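Local coordinates for KmHsv2 (PDB 3VU4), which probably binds phosphoinositides through its seven-bladed beta-propeller, like the autophagy protein Atg18 of the PROPPIN family, at residues 23-28 against 322-327. Residues are numbered along the deposited sequence; the frame is centred on the assembly and turned at random.
Sequences TDYEFN and VWPHTR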
loop_
_atom_site.group_PDB
_atom_site.type_symbol
_atom_site.label_atom_id
_atom_site.label_comp_id
_atom_site.label_asym_id
_atom_site.label_seq_id
_atom_site.Cartn_x
_atom_site.Cartn_y
_atom_site.Cartn_z
ATOM N N THR A 23 4.625 0.899 16.937
ATOM C CA THR A 23 4.207 2.283 16.764
ATOM C C THR A 23 4.045 2.651 15.291
ATOM O O THR A 23 3.499 3.705 14.954
ATOM C CB THR A 23 5.212 3.250 17.443
ATOM O OG1 THR A 23 6.546 2.939 17.020
ATOM C CG2 THR A 23 5.130 3.115 18.960
ATOM N N ASP A 24 4.517 1.768 14.416
ATOM C CA ASP A 24 4.417 1.970 12.979
ATOM C C ASP A 24 5.058 0.779 12.285
ATOM O O ASP A 24 5.937 0.120 12.846
ATOM C CB ASP A 24 5.122 3.267 12.562
ATOM C CG ASP A 24 4.738 3.721 11.158
ATOM O OD1 ASP A 24 3.551 3.591 10.791
ATOM O OD2 ASP A 24 5.616 4.224 10.430
ATOM N N TYR A 25 4.593 0.494 11.075
ATOM C CA TYR A 25 5.110 -0.614 10.287
ATOM C C TYR A 25 4.796 -0.317 8.829
ATOM O O TYR A 25 3.805 0.339 8.526
ATOM C CB TYR A 25 4.472 -1.939 10.722
ATOM C CG TYR A 25 2.967 -2.005 10.582
ATOM C CD1 TYR A 25 2.138 -1.118 11.279
ATOM C CD2 TYR A 25 2.365 -2.966 9.759
ATOM C CE1 TYR A 25 0.743 -1.179 11.157
ATOM C CE2 TYR A 25 0.973 -3.042 9.631
ATOM C CZ TYR A 25 0.170 -2.146 10.328
ATOM O OH TYR A 25 -1.197 -2.204 10.189
ATOM N N GLU A 26 5.642 -0.796 7.928
ATOM C CA GLU A 26 5.442 -0.529 6.515
ATOM C C GLU A 26 6.314 -1.470 5.687
ATOM O O GLU A 26 7.370 -1.906 6.149
ATOM C CB GLU A 26 5.802 0.934 6.239
ATOM C CG GLU A 26 5.462 1.437 4.856
ATOM C CD GLU A 26 3.999 1.261 4.530
ATOM O OE1 GLU A 26 3.600 0.114 4.222
ATOM O OE2 GLU A 26 3.250 2.261 4.593
ATOM N N PHE A 27 5.856 -1.795 4.479
ATOM C CA PHE A 27 6.594 -2.677 3.573
ATOM C C PHE A 27 7.578 -1.849 2.748
ATOM O O PHE A 27 7.399 -0.640 2.609
ATOM C CB PHE A 27 5.628 -3.366 2.607
ATOM C CG PHE A 27 4.619 -4.231 3.275
ATOM C CD1 PHE A 27 4.899 -5.565 3.548
ATOM C CD2 PHE A 27 3.386 -3.706 3.659
ATOM C CE1 PHE A 27 3.972 -6.364 4.191
ATOM C CE2 PHE A 27 2.452 -4.499 4.304
ATOM C CZ PHE A 27 2.747 -5.831 4.571
ATOM N N ASN A 28 8.613 -2.486 2.205
ATOM C CA ASN A 28 9.543 -1.742 1.362
ATOM C C ASN A 28 8.906 -1.688 -0.031
ATOM O O ASN A 28 7.970 -2.436 -0.310
ATOM C CB ASN A 28 10.929 -2.399 1.330
ATOM C CG ASN A 28 10.944 -3.736 0.616
ATOM O OD1 ASN A 28 9.898 -4.289 0.243
ATOM N ND2 ASN A 28 12.148 -4.273 0.428
ATOM N N VAL A 322 -0.573 -8.194 7.840
ATOM C CA VAL A 322 0.183 -7.967 9.058
ATOM C C VAL A 322 -0.681 -7.239 10.086
ATOM O O VAL A 322 -1.240 -6.168 9.810
ATOM C CB VAL A 322 1.449 -7.145 8.774
ATOM C CG1 VAL A 322 2.273 -6.972 10.060
ATOM C CG2 VAL A 322 2.262 -7.838 7.708
ATOM N N TRP A 323 -0.800 -7.845 11.264
ATOM C CA TRP A 323 -1.584 -7.270 12.347
ATOM C C TRP A 323 -0.619 -6.658 13.355
ATOM O O TRP A 323 0.073 -7.383 14.071
ATOM C CB TRP A 323 -2.416 -8.356 13.022
ATOM C CG TRP A 323 -3.306 -9.108 12.088
ATOM C CD1 TRP A 323 -3.068 -10.340 11.524
ATOM C CD2 TRP A 323 -4.590 -8.685 11.605
ATOM N NE1 TRP A 323 -4.131 -10.703 10.726
ATOM C CE2 TRP A 323 -5.074 -9.710 10.757
ATOM C CE3 TRP A 323 -5.374 -7.539 11.805
ATOM C CZ2 TRP A 323 -6.313 -9.623 10.114
ATOM C CZ3 TRP A 323 -6.607 -7.453 11.161
ATOM C CH2 TRP A 323 -7.062 -8.491 10.325
ATOM N N PRO A 324 -0.552 -5.317 13.425
ATOM C CA PRO A 324 0.369 -4.679 14.374
ATOM C C PRO A 324 0.160 -5.018 15.848
ATOM O O PRO A 324 1.140 -5.149 16.578
ATOM C CB PRO A 324 0.206 -3.181 14.077
ATOM C CG PRO A 324 -1.192 -3.082 13.579
ATOM C CD PRO A 324 -1.329 -4.306 12.686
ATOM N N HIS A 325 -1.091 -5.191 16.279
ATOM C CA HIS A 325 -1.396 -5.497 17.684
ATOM C C HIS A 325 -0.929 -6.862 18.218
ATOM O O HIS A 325 -0.676 -7.002 19.410
ATOM C CB HIS A 325 -2.901 -5.322 17.961
ATOM C CG HIS A 325 -3.740 -6.498 17.558
ATOM N ND1 HIS A 325 -3.775 -6.989 16.269
ATOM C CD2 HIS A 325 -4.586 -7.274 18.278
ATOM C CE1 HIS A 325 -4.605 -8.016 16.212
ATOM N NE2 HIS A 325 -5.111 -8.209 17.418
ATOM N N THR A 326 -0.824 -7.877 17.373
ATOM C CA THR A 326 -0.335 -9.166 17.859
ATOM C C THR A 326 0.967 -9.479 17.143
ATOM O O THR A 326 1.542 -10.547 17.331
ATOM C CB THR A 326 -1.327 -10.325 17.585
ATOM O OG1 THR A 326 -1.541 -10.458 16.172
ATOM C CG2 THR A 326 -2.658 -10.071 18.283
ATOM N N ARG A 327 1.426 -8.525 16.333
ATOM C CA ARG A 327 2.643 -8.666 15.536
ATOM C C ARG A 327 2.651 -9.995 14.803
ATOM O O ARG A 327 3.671 -10.692 14.744
ATOM C CB ARG A 327 3.897 -8.531 16.405
ATOM C CG ARG A 327 4.375 -7.097 16.545
ATOM C CD ARG A 327 5.654 -6.979 17.369
ATOM N NE ARG A 327 5.472 -7.421 18.753
ATOM C CZ ARG A 327 5.855 -8.611 19.220
ATOM N NH1 ARG A 327 5.644 -8.923 20.494
ATOM N NH2 ARG A 327 6.463 -9.484 18.419
#
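Tyr25 lays one face of its ring over Pro324, whose CB sits 4.0 Å from the ring centroid in a CH-pi contact, 28° off the ring normal. The pyrrolidine follows the far end of the ring: CB and CG lie under CE1, and CD lies beneath CZ and OH. Tyr25 gets there by setting CG between its own backbone N and carbonyl carbon (chi1 60°), which carries the ring across to the other chain segment. Val322 is a wedge in the hollow between the two aromatic rings, with CG1 turned to Tyr25 CD2 (4.0 Å) and CG2 to Phe27 CZ (3.8 Å). Leu34 of strand 33-37 also lies against Val322. Lys310, from the last blade, meets the Tyr25 ring in a cation-pi contact and bonds Tyr25 O through NZ. Replacing Tyr25 with an alanine removes the ring, which is likely to open a gap above Pro324 and leave Val322 CG1 and the Lys310 ammonium without their aromatic partner. Strand 24-27, the innermost of the first propeller blade, thus meets the end of strand 318-323 in the last, across the junction that closes the ring. Between these segments the contact is apolar fit and CH-pi; Lys310 adds the polar link.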